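Local coordinates for protein xylan esterase, putative, AXE2C (Cellvibrio japonicus, PDB 2WAA) that removes acetyl groups from plant cell wall xylan and glucomannan as a family 2 carbohydrate esterase, at residues I20-T26 with Y38-S44; S58-W64 with S76-A81; S105-H109 with C183-R187; T171-L175 with L329-R334. All blocks are in the same frame, centred on the assembly; numbering follows the deposited sequence. Where two conformers were deposited one is given.

Contact 1. Residues I20-T26 with Y38-S44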
# COMPACT_ATOMS: atom_id res chain seq x y z
N ILE A 20 12.42 2.83 15.41
CA ILE A 20 11.13 2.61 14.76
C ILE A 20 11.35 2.12 13.32
O ILE A 20 11.93 2.85 12.48
CB ILE A 20 10.28 3.88 14.80
CG1 ILE A 20 9.94 4.25 16.24
CG2 ILE A 20 8.94 3.65 14.03
CD1 ILE A 20 9.34 5.55 16.33
N GLN A 21 10.95 0.88 13.08
CA GLN A 21 11.01 0.26 11.76
C GLN A 21 9.89 0.83 10.88
O GLN A 21 8.79 1.11 11.38
CB GLN A 21 10.91 -1.27 11.89
CG GLN A 21 11.22 -1.99 10.53
CD GLN A 21 12.57 -1.54 9.93
OE1 GLN A 21 12.64 -0.55 9.20
NE2 GLN A 21 13.65 -2.26 10.26
N VAL A 22 10.18 1.02 9.58
CA VAL A 22 9.19 1.63 8.71
C VAL A 22 9.18 0.83 7.43
O VAL A 22 10.25 0.62 6.79
CB VAL A 22 9.60 3.05 8.36
CG1 VAL A 22 8.59 3.68 7.35
CG2 VAL A 22 9.64 3.91 9.67
N MET A 23 8.00 0.43 7.02
CA MET A 23 7.85 -0.24 5.73
C MET A 23 6.78 0.55 4.98
O MET A 23 5.67 0.71 5.49
CB MET A 23 7.40 -1.70 5.92
CG MET A 23 7.31 -2.46 4.52
SD MET A 23 6.69 -4.12 4.82
CE MET A 23 4.93 -3.89 5.07
N GLY A 24 7.08 1.07 3.79
CA GLY A 24 6.09 1.90 3.06
C GLY A 24 6.64 3.32 2.94
O GLY A 24 7.58 3.70 3.67
N ARG A 25 6.11 4.10 2.02
CA ARG A 25 6.61 5.45 1.82
C ARG A 25 6.25 6.45 2.93
O ARG A 25 5.06 6.63 3.26
CB ARG A 25 6.09 5.99 0.49
CG ARG A 25 6.67 5.19 -0.68
CD ARG A 25 6.35 5.85 -2.04
NE ARG A 25 6.86 5.08 -3.17
CZ ARG A 25 6.72 5.45 -4.45
NH1 ARG A 25 6.15 6.60 -4.74
NH2 ARG A 25 7.19 4.70 -5.43
N THR A 26 7.27 7.11 3.46
CA THR A 26 7.05 8.17 4.45
C THR A 26 7.87 9.42 4.07
O THR A 26 8.93 9.32 3.44
CB THR A 26 7.48 7.71 5.87
OG1 THR A 26 8.89 7.38 5.87
CG2 THR A 26 6.64 6.49 6.31
N TYR A 38 0.07 6.72 1.54
CA TYR A 38 -0.29 5.45 0.88
C TYR A 38 -0.77 4.43 1.90
O TYR A 38 -0.35 4.45 3.04
CB TYR A 38 0.89 4.89 0.09
CG TYR A 38 1.12 5.65 -1.19
CD1 TYR A 38 0.18 5.60 -2.24
CD2 TYR A 38 2.24 6.46 -1.34
CE1 TYR A 38 0.39 6.32 -3.41
CE2 TYR A 38 2.46 7.18 -2.54
CZ TYR A 38 1.51 7.12 -3.54
OH TYR A 38 1.71 7.79 -4.75
N PRO A 39 -1.68 3.52 1.50
CA PRO A 39 -2.15 2.53 2.49
C PRO A 39 -1.06 1.46 2.72
O PRO A 39 -0.14 1.34 1.89
CB PRO A 39 -3.35 1.85 1.78
CG PRO A 39 -3.00 2.00 0.31
CD PRO A 39 -2.31 3.36 0.17
N GLY A 40 -1.10 0.80 3.88
CA GLY A 40 -0.17 -0.29 4.18
C GLY A 40 1.16 0.14 4.82
O GLY A 40 1.98 -0.73 5.19
N VAL A 41 1.39 1.46 4.89
CA VAL A 41 2.58 1.98 5.56
C VAL A 41 2.52 1.45 7.00
O VAL A 41 1.51 1.61 7.69
CB VAL A 41 2.65 3.49 5.54
CG1 VAL A 41 3.83 4.00 6.43
CG2 VAL A 41 2.77 3.99 4.06
N SER A 42 3.61 0.80 7.41
CA SER A 42 3.63 0.08 8.66
C SER A 42 4.83 0.54 9.50
O SER A 42 5.99 0.45 9.02
CB SER A 42 3.73 -1.41 8.34
OG SER A 42 2.57 -1.89 7.65
N LEU A 43 4.56 0.96 10.74
CA LEU A 43 5.61 1.45 11.64
C LEU A 43 5.59 0.53 12.85
O LEU A 43 4.51 0.24 13.39
CB LEU A 43 5.35 2.88 12.08
CG LEU A 43 4.91 3.88 11.01
CD1 LEU A 43 4.83 5.33 11.56
CD2 LEU A 43 5.83 3.81 9.90
N SER A 44 6.77 0.07 13.27
CA SER A 44 6.78 -0.95 14.31
C SER A 44 7.93 -0.76 15.26
O SER A 44 8.98 -0.23 14.90
CB SER A 44 6.81 -2.39 13.74
OG SER A 44 7.88 -2.62 12.77
O HOH W 1 2.99 7.69 1.80
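Four main-chain hydrogen bonds hold these antiparallel strands together. Gln-21 and Ser-44 exchange a pair (Gln-21 N to Ser-44 O 2.9 Å, Ser-44 N to Gln-21 O 3.0 Å), as do Met-23 and Ser-42 (Met-23 N to Ser-42 O and Ser-42 N to Met-23 O, both 2.8 Å). Between them Val-22 and Leu-43 form the non-hydrogen-bonded pair, with CA atoms 4.6 Å apart. Segment 38-44 enters through a type II turn from Tyr-38 to Val-41, with Gly-40 at positive phi; Ser-42 OG donates back to Gly-40 O (2.8 Å). Beyond the strand pairing a water takes over, donating to Arg-25 O (2.7 Å) and accepting from Tyr-38 N (3.1 Å). At Gly-24 the CA atoms come nearest, Gly-24 CA lying 4.3 Å from Val-41 CA, and a CB there would clash with Val-41 CA. Val-22 CG1 meets Leu-43 CD2 at 3.8 Å, on the face that also packs on strand 34-36, whereas Met-23 lies beside Ser-42 on the other face and reaches strand 177-183. Arg-25 CD rests 4.1 Å from Tyr-38 CE2, but its guanidinium bonds to the carbonyls of Tyr-206 and Phe-208 and makes a cation-pi contact with Trp-219; Tyr-38 OH bonds to Phe-205 O. The chemistry thus divides: backbone bonding builds the edge of a beta-sheet in the N-terminal CE2 region, while the long side chains tie that sheet to the esterase region.

Contact 2. Residues S58-W64 with S76-A81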
# COMPACT_ATOMS: atom_id res chain seq x y z
N SER A 58 -4.24 13.48 11.60
CA SER A 58 -4.43 13.27 10.17
C SER A 58 -4.82 14.62 9.54
O SER A 58 -5.23 15.53 10.27
CB SER A 58 -5.48 12.21 9.89
OG SER A 58 -6.78 12.70 10.19
N SER A 59 -4.68 14.78 8.23
CA SER A 59 -4.88 16.11 7.67
C SER A 59 -6.33 16.52 7.63
O SER A 59 -6.62 17.74 7.73
CB SER A 59 -4.30 16.21 6.27
OG SER A 59 -4.85 15.18 5.50
N ASN A 60 -7.24 15.56 7.48
CA ASN A 60 -8.67 15.87 7.34
C ASN A 60 -9.56 15.19 8.35
O ASN A 60 -10.79 15.21 8.20
CB ASN A 60 -9.21 15.41 5.96
CG ASN A 60 -8.48 16.01 4.81
OD1 ASN A 60 -8.21 17.23 4.76
ND2 ASN A 60 -8.15 15.16 3.83
N GLY A 61 -8.96 14.50 9.33
CA GLY A 61 -9.72 13.83 10.35
C GLY A 61 -10.53 12.67 9.78
O GLY A 61 -11.55 12.26 10.35
N ASN A 62 -10.07 12.13 8.65
CA ASN A 62 -10.82 11.10 7.95
C ASN A 62 -9.94 9.87 7.66
O ASN A 62 -10.22 9.11 6.73
CB ASN A 62 -11.31 11.74 6.64
CG ASN A 62 -12.45 10.99 6.00
OD1 ASN A 62 -13.17 10.26 6.67
ND2 ASN A 62 -12.66 11.22 4.68
N SER A 63 -8.87 9.71 8.43
CA SER A 63 -7.86 8.64 8.20
C SER A 63 -7.90 7.56 9.30
O SER A 63 -8.06 7.85 10.49
CB SER A 63 -6.44 9.22 8.15
OG SER A 63 -6.34 10.26 7.19
N TRP A 64 -7.71 6.30 8.90
CA TRP A 64 -7.76 5.21 9.87
C TRP A 64 -6.43 4.49 9.94
O TRP A 64 -5.71 4.33 8.91
CB TRP A 64 -8.82 4.17 9.45
CG TRP A 64 -10.28 4.69 9.60
CD1 TRP A 64 -10.97 5.52 8.73
CD2 TRP A 64 -11.18 4.39 10.68
NE1 TRP A 64 -12.24 5.73 9.21
CE2 TRP A 64 -12.40 5.05 10.40
CE3 TRP A 64 -11.09 3.58 11.83
CZ2 TRP A 64 -13.51 4.97 11.25
CZ3 TRP A 64 -12.19 3.48 12.68
CH2 TRP A 64 -13.39 4.18 12.40
N SER A 76 -8.86 -0.80 15.29
CA SER A 76 -8.88 0.25 14.27
C SER A 76 -9.32 1.58 14.89
O SER A 76 -10.31 1.63 15.63
CB SER A 76 -9.84 -0.12 13.13
OG SER A 76 -9.60 -1.43 12.66
N ILE A 77 -8.59 2.65 14.59
CA ILE A 77 -8.83 3.97 15.19
C ILE A 77 -8.87 5.04 14.11
O ILE A 77 -8.03 5.02 13.20
CB ILE A 77 -7.61 4.29 16.09
CG1 ILE A 77 -7.47 3.17 17.13
CG2 ILE A 77 -7.75 5.73 16.76
CD1 ILE A 77 -6.24 3.44 18.08
N LYS A 78 -9.83 5.96 14.19
CA LYS A 78 -9.91 7.05 13.23
C LYS A 78 -9.20 8.26 13.84
O LYS A 78 -9.44 8.59 14.99
CB LYS A 78 -11.38 7.40 12.95
CG LYS A 78 -11.59 8.40 11.78
CD LYS A 78 -13.10 8.64 11.61
CE LYS A 78 -13.39 9.42 10.37
NZ LYS A 78 -14.93 9.53 10.32
N LEU A 79 -8.26 8.86 13.14
CA LEU A 79 -7.45 9.92 13.74
C LEU A 79 -8.06 11.31 13.48
O LEU A 79 -8.32 11.69 12.34
CB LEU A 79 -6.02 9.86 13.15
CG LEU A 79 -5.20 8.61 13.50
CD1 LEU A 79 -3.88 8.70 12.78
CD2 LEU A 79 -4.98 8.55 15.05
N ASP A 80 -8.20 12.09 14.54
CA ASP A 80 -8.67 13.48 14.45
C ASP A 80 -7.68 14.35 13.70
O ASP A 80 -6.50 14.06 13.66
CB ASP A 80 -8.79 14.01 15.88
CG ASP A 80 -9.75 15.18 16.01
OD1 ASP A 80 -10.96 14.90 16.27
OD2 ASP A 80 -9.30 16.34 15.92
N ALA A 81 -8.18 15.45 13.13
CA ALA A 81 -7.32 16.41 12.49
C ALA A 81 -6.41 17.15 13.49
O ALA A 81 -5.37 17.66 13.13
CB ALA A 81 -8.17 17.41 11.66
O HOH W 2 -4.44 18.31 10.81
O HOH W 3 -14.92 11.40 8.37
O HOH W 4 -14.91 6.94 8.54
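Ser-58 has the fullest set of partners here. Its N donates to Asp-80 O (3.1 Å), its OG donates to Leu-79 O (2.8 Å) and accepts a weak bond from Gly-61 N (3.0 Å), and a water donates both to Ser-58 O (2.9 Å) and to Ala-81 O (2.6 Å). Further along, Leu-79 N is satisfied by Ser-63 O at 2.8 Å. Lys-78 NZ is served by two waters: one, 2.7 Å from NZ, donates to Asn-62 OD1 (2.7 Å); the other, 3.1 Å from NZ, accepts from Trp-64 NE1 (3.0 Å). Lys-78 starts over the indole, its CB 3.5 Å from the Trp-64 six-membered ring centroid in a CH-pi contact, and then leads away toward Asn-62. Gly-61, at positive phi, brings its CA to 3.2 Å from Leu-79 O. Asn-60 ND2 bonds to His-109 O, and Asp-80 OD2 to Gln-82 N. Trp-64 and Lys-78, a non-hydrogen-bonded pair, belong to the antiparallel beta hairpin of strands 63-69 and 75-79, at its open end in the N-terminal CE2 region.

Contact 3. Residues S105-H109 with C183-R187. With ACT (acetate ion), chain B; ACT (acetate ion), chain C.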
# COMPACT_ATOMS: atom_id res chain seq x y z
N SER A 105 -5.90 3.86 5.58
CA SER A 105 -6.38 4.84 4.59
C SER A 105 -5.48 5.00 3.39
O SER A 105 -4.35 4.54 3.39
CB SER A 105 -6.65 6.17 5.29
OG SER A 105 -7.87 6.03 6.00
N GLU A 106 -5.99 5.66 2.34
CA GLU A 106 -5.12 6.06 1.22
C GLU A 106 -5.10 7.58 1.10
O GLU A 106 -5.79 8.28 1.81
CB GLU A 106 -5.58 5.45 -0.12
CG GLU A 106 -7.02 5.84 -0.50
CD GLU A 106 -7.41 5.32 -1.88
OE1 GLU A 106 -6.99 5.95 -2.86
OE2 GLU A 106 -8.12 4.26 -1.97
N ASN A 107 -4.29 8.10 0.18
CA ASN A 107 -4.05 9.55 0.10
C ASN A 107 -5.25 10.48 0.05
O ASN A 107 -5.23 11.53 0.71
CB ASN A 107 -3.17 9.83 -1.11
CG ASN A 107 -1.68 9.59 -0.82
OD1 ASN A 107 -1.06 10.42 -0.19
ND2 ASN A 107 -1.10 8.48 -1.35
N TRP A 108 -6.30 10.14 -0.72
CA TRP A 108 -7.40 11.07 -0.79
C TRP A 108 -8.13 11.19 0.55
O TRP A 108 -8.79 12.21 0.80
CB TRP A 108 -8.37 10.81 -1.98
CG TRP A 108 -9.28 9.60 -1.90
CD1 TRP A 108 -9.11 8.41 -2.57
CD2 TRP A 108 -10.51 9.47 -1.19
NE1 TRP A 108 -10.14 7.55 -2.30
CE2 TRP A 108 -11.03 8.18 -1.47
CE3 TRP A 108 -11.24 10.32 -0.37
CZ2 TRP A 108 -12.23 7.71 -0.92
CZ3 TRP A 108 -12.46 9.85 0.19
CH2 TRP A 108 -12.92 8.54 -0.09
N HIS A 109 -8.02 10.18 1.41
CA HIS A 109 -8.60 10.30 2.74
C HIS A 109 -7.87 11.38 3.53
O HIS A 109 -8.47 12.09 4.31
CB HIS A 109 -8.43 9.01 3.54
CG HIS A 109 -9.10 7.82 2.93
ND1 HIS A 109 -9.15 6.60 3.57
CD2 HIS A 109 -9.76 7.65 1.74
CE1 HIS A 109 -9.80 5.72 2.81
NE2 HIS A 109 -10.18 6.34 1.70
N CYS A 183 -0.67 3.29 -4.95
CA CYS A 183 -1.96 3.09 -5.61
C CYS A 183 -2.81 4.31 -5.28
O CYS A 183 -2.58 4.99 -4.27
CB CYS A 183 -2.61 1.80 -5.15
SG CYS A 183 -2.60 1.66 -3.30
N TRP A 184 -3.81 4.57 -6.11
CA TRP A 184 -4.71 5.71 -5.87
C TRP A 184 -6.07 5.35 -6.44
O TRP A 184 -6.20 5.10 -7.66
CB TRP A 184 -4.15 6.96 -6.57
CG TRP A 184 -4.69 8.25 -5.99
CD1 TRP A 184 -5.98 8.66 -6.00
CD2 TRP A 184 -3.94 9.29 -5.36
NE1 TRP A 184 -6.11 9.90 -5.41
CE2 TRP A 184 -4.85 10.29 -4.99
CE3 TRP A 184 -2.59 9.45 -5.03
CZ2 TRP A 184 -4.46 11.46 -4.34
CZ3 TRP A 184 -2.20 10.61 -4.37
CH2 TRP A 184 -3.14 11.60 -4.03
N GLY A 185 -7.09 5.34 -5.60
CA GLY A 185 -8.43 5.02 -6.11
C GLY A 185 -8.90 5.92 -7.25
O GLY A 185 -8.70 7.15 -7.22
N GLY A 186 -9.58 5.32 -8.21
CA GLY A 186 -10.17 6.07 -9.32
C GLY A 186 -9.19 6.44 -10.43
O GLY A 186 -9.63 6.87 -11.49
N ARG A 187 -7.88 6.21 -10.21
CA ARG A 187 -6.83 6.60 -11.15
C ARG A 187 -6.43 5.48 -12.12
O ARG A 187 -6.63 4.32 -11.81
CB ARG A 187 -5.61 7.12 -10.40
CG ARG A 187 -5.96 8.28 -9.48
CD ARG A 187 -6.26 9.63 -10.25
NE ARG A 187 -6.70 10.63 -9.26
CZ ARG A 187 -5.85 11.43 -8.59
NH1 ARG A 187 -4.53 11.37 -8.83
NH2 ARG A 187 -6.33 12.29 -7.69
C ACT B . -10.06 10.92 -9.00
O ACT B . -9.57 12.06 -8.75
OXT ACT B . -10.93 10.87 -9.91
CH3 ACT B . -9.63 9.69 -8.26
C ACT C . -10.96 1.93 -8.53
O ACT C . -12.05 2.41 -8.06
OXT ACT C . -9.93 2.62 -8.33
CH3 ACT C . -10.87 0.62 -9.27
O HOH W 5 -3.23 6.76 -2.38
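Ser-105 shares a hydrogen bond with His-109 (Ser-105 OG to His-109 ND1, 2.8 Å), which ties the two ends of the segment together. Glu-106 makes the direct polar link to segment 183-187: its OE1 accepts from Gly-185 N at 2.8 Å and 171°, while OE2 takes the indole NH of Trp-161. Gly-185, so fixed, is the second residue of a type II turn from Trp-184 to Arg-187 in the SGNH/GDSL-type esterase region. Gly-186 in this turn is the inferred transition-state stabiliser, and its N donates to OXT of the chain C acetate at 2.7 Å; this acetate also bonds to Asn-236 ND2, Ser-141 N and His-316 NE2, consistent with an oxyanion hole at the inferred nucleophile Ser-141. Asn-107 lays its CB over the Trp-184 six-membered ring, 3.6 Å from the centroid, in a CH-pi contact. Its N (3.1 Å) and ND2 (2.9 Å) also donate to one water, which donates in turn to Cys-183 O (2.7 Å); Asn-107 OD1 is held by Gln-111 and Gly-211. Trp-108 adds a looser touch, its CB 4.2 Å from Trp-184 NE1. His-109 makes no contact with segment 183-187 and turns instead to Trp-161, with the two rings edge-to-face.

Contact 4. Residues T171-L175 with L329-R334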
# COMPACT_ATOMS: atom_id res chain seq x y z
N THR A 171 -0.34 -11.37 -0.31
CA THR A 171 0.62 -11.97 -1.22
C THR A 171 2.07 -11.79 -0.68
O THR A 171 2.84 -12.75 -0.69
CB THR A 171 0.47 -11.39 -2.63
OG1 THR A 171 -0.85 -11.70 -3.13
CG2 THR A 171 1.50 -11.96 -3.57
N ALA A 172 2.40 -10.57 -0.26
CA ALA A 172 3.72 -10.27 0.33
C ALA A 172 3.98 -11.14 1.56
O ALA A 172 5.09 -11.68 1.69
CB ALA A 172 3.86 -8.79 0.69
N LYS A 173 2.99 -11.26 2.42
CA LYS A 173 3.11 -12.12 3.63
C LYS A 173 3.37 -13.59 3.23
O LYS A 173 4.34 -14.21 3.68
CB LYS A 173 1.84 -12.05 4.48
CG LYS A 173 1.90 -12.90 5.74
CD LYS A 173 0.55 -12.76 6.44
CE LYS A 173 0.65 -13.16 7.92
NZ LYS A 173 0.41 -14.63 8.00
N ALA A 174 2.55 -14.12 2.32
CA ALA A 174 2.83 -15.48 1.80
C ALA A 174 4.25 -15.64 1.21
O ALA A 174 4.90 -16.71 1.37
CB ALA A 174 1.72 -15.90 0.81
N LEU A 175 4.80 -14.59 0.57
CA LEU A 175 6.10 -14.67 -0.04
C LEU A 175 7.25 -14.24 0.90
O LEU A 175 8.37 -14.08 0.43
CB LEU A 175 6.17 -13.78 -1.30
CG LEU A 175 5.20 -14.20 -2.41
CD1 LEU A 175 5.21 -13.20 -3.53
CD2 LEU A 175 5.60 -15.59 -2.88
N LEU A 329 -2.54 -15.47 -7.39
CA LEU A 329 -1.38 -14.71 -7.85
C LEU A 329 -0.09 -15.33 -7.29
O LEU A 329 0.90 -15.45 -8.00
CB LEU A 329 -1.51 -13.26 -7.36
CG LEU A 329 -0.31 -12.34 -7.50
CD1 LEU A 329 0.05 -12.24 -9.01
CD2 LEU A 329 -0.65 -10.96 -6.95
N THR A 330 -0.12 -15.70 -6.01
CA THR A 330 1.09 -16.10 -5.26
C THR A 330 1.84 -17.22 -5.98
O THR A 330 3.04 -17.08 -6.23
CB THR A 330 0.76 -16.43 -3.77
OG1 THR A 330 0.30 -15.21 -3.12
CG2 THR A 330 2.02 -16.96 -3.05
N PRO A 331 1.14 -18.30 -6.39
CA PRO A 331 1.85 -19.39 -7.10
C PRO A 331 2.56 -18.98 -8.40
O PRO A 331 3.63 -19.50 -8.70
CB PRO A 331 0.74 -20.42 -7.41
CG PRO A 331 -0.40 -20.08 -6.51
CD PRO A 331 -0.28 -18.60 -6.17
N GLN A 332 1.95 -18.06 -9.14
CA GLN A 332 2.53 -17.56 -10.35
C GLN A 332 3.78 -16.73 -10.04
O GLN A 332 4.80 -16.87 -10.73
CB GLN A 332 1.53 -16.73 -11.14
CG GLN A 332 0.29 -17.54 -11.59
CD GLN A 332 -0.68 -16.65 -12.38
OE1 GLN A 332 -0.41 -16.29 -13.54
NE2 GLN A 332 -1.79 -16.27 -11.75
N LEU A 333 3.70 -15.86 -9.01
CA LEU A 333 4.85 -15.11 -8.56
C LEU A 333 5.99 -16.03 -8.09
O LEU A 333 7.19 -15.74 -8.33
CB LEU A 333 4.45 -14.16 -7.44
CG LEU A 333 3.43 -13.12 -7.89
CD1 LEU A 333 3.15 -12.09 -6.75
CD2 LEU A 333 3.91 -12.35 -9.15
N ARG A 334 5.65 -17.12 -7.42
CA ARG A 334 6.75 -18.04 -7.03
C ARG A 334 7.53 -18.53 -8.26
O ARG A 334 8.78 -18.65 -8.22
CB ARG A 334 6.23 -19.26 -6.25
CG ARG A 334 5.54 -18.90 -4.93
CD ARG A 334 5.46 -20.12 -4.00
NE ARG A 334 4.77 -19.78 -2.74
CZ ARG A 334 5.37 -19.27 -1.67
NH1 ARG A 334 6.68 -19.03 -1.69
NH2 ARG A 334 4.65 -19.00 -0.58
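This is a helix-to-helix packing contact within the SGNH-hydrolase region, joining the C-terminal end of helix 167-174 to the C-terminal half of helix 319-337, away from the catalytic residues. It is mainly apolar, burying 312 Å² in total. Thr-171 and Thr-330 mark the closest backbone approach, with CA atoms 5.8 Å apart. The Thr-171 methyl CG2 lies 3.5 Å from Thr-330 OG1 and 3.6 Å from Leu-333 CD1. Both hydroxyls bond within their own helices, Thr-171 OG1 to Tyr-167 O and Thr-330 OG1 to Ala-326 O, so it is as compact beta-branched side chains that these residues meet. On the Thr-330 methyl, CG2, converge Ala-174 CB at 4.0 Å and Leu-175 CD2 at 3.8 Å. Leu-175, the first residue to leave helical geometry, also sets its CD1 4.0 Å from Leu-333 CD1. The guanidinium of Arg-334 presents a face to Leu-175 CD2, which is 3.8 Å from NH1, and its NH2 gives a weak hydrogen bond to Ala-174 O (3.0 Å), a carbonyl at the end of the helix; NH1 bonds to Trp-339 O. Beneath the helix pair lies the central parallel sheet: Ala-172 and Leu-175 rest on Ile-135 of strand 133-139, and Leu-333 reaches Leu-228 and Ile-230 of strand 228-231.

Contacts 1 and 2 lie in the N-terminal CE2 region and share an antiparallel sheet, their centres 16 Å apart, whereas contact 4 lies in the hydrolase region; contact 3 joins the two regions. It touches both of the former: Pro-39 CG packs 3.6 Å from Cys-183 SG, and Trp-64 N probably bonds to Ser-105 OG at 2.9 Å. Contact 3 also reaches the inferred active site, with Gly-185 about 4 Å from the side chain of Ser-141 and an acetate hydrogen-bonded to both Gly-186 N and Ser-141 N. Tyr-38 and Ser-141 are about 11 Å apart between side chains. Contact 4 touches none of the others, its nearest atoms about 7, 13 and 16 Å from contacts 1, 3 and 2.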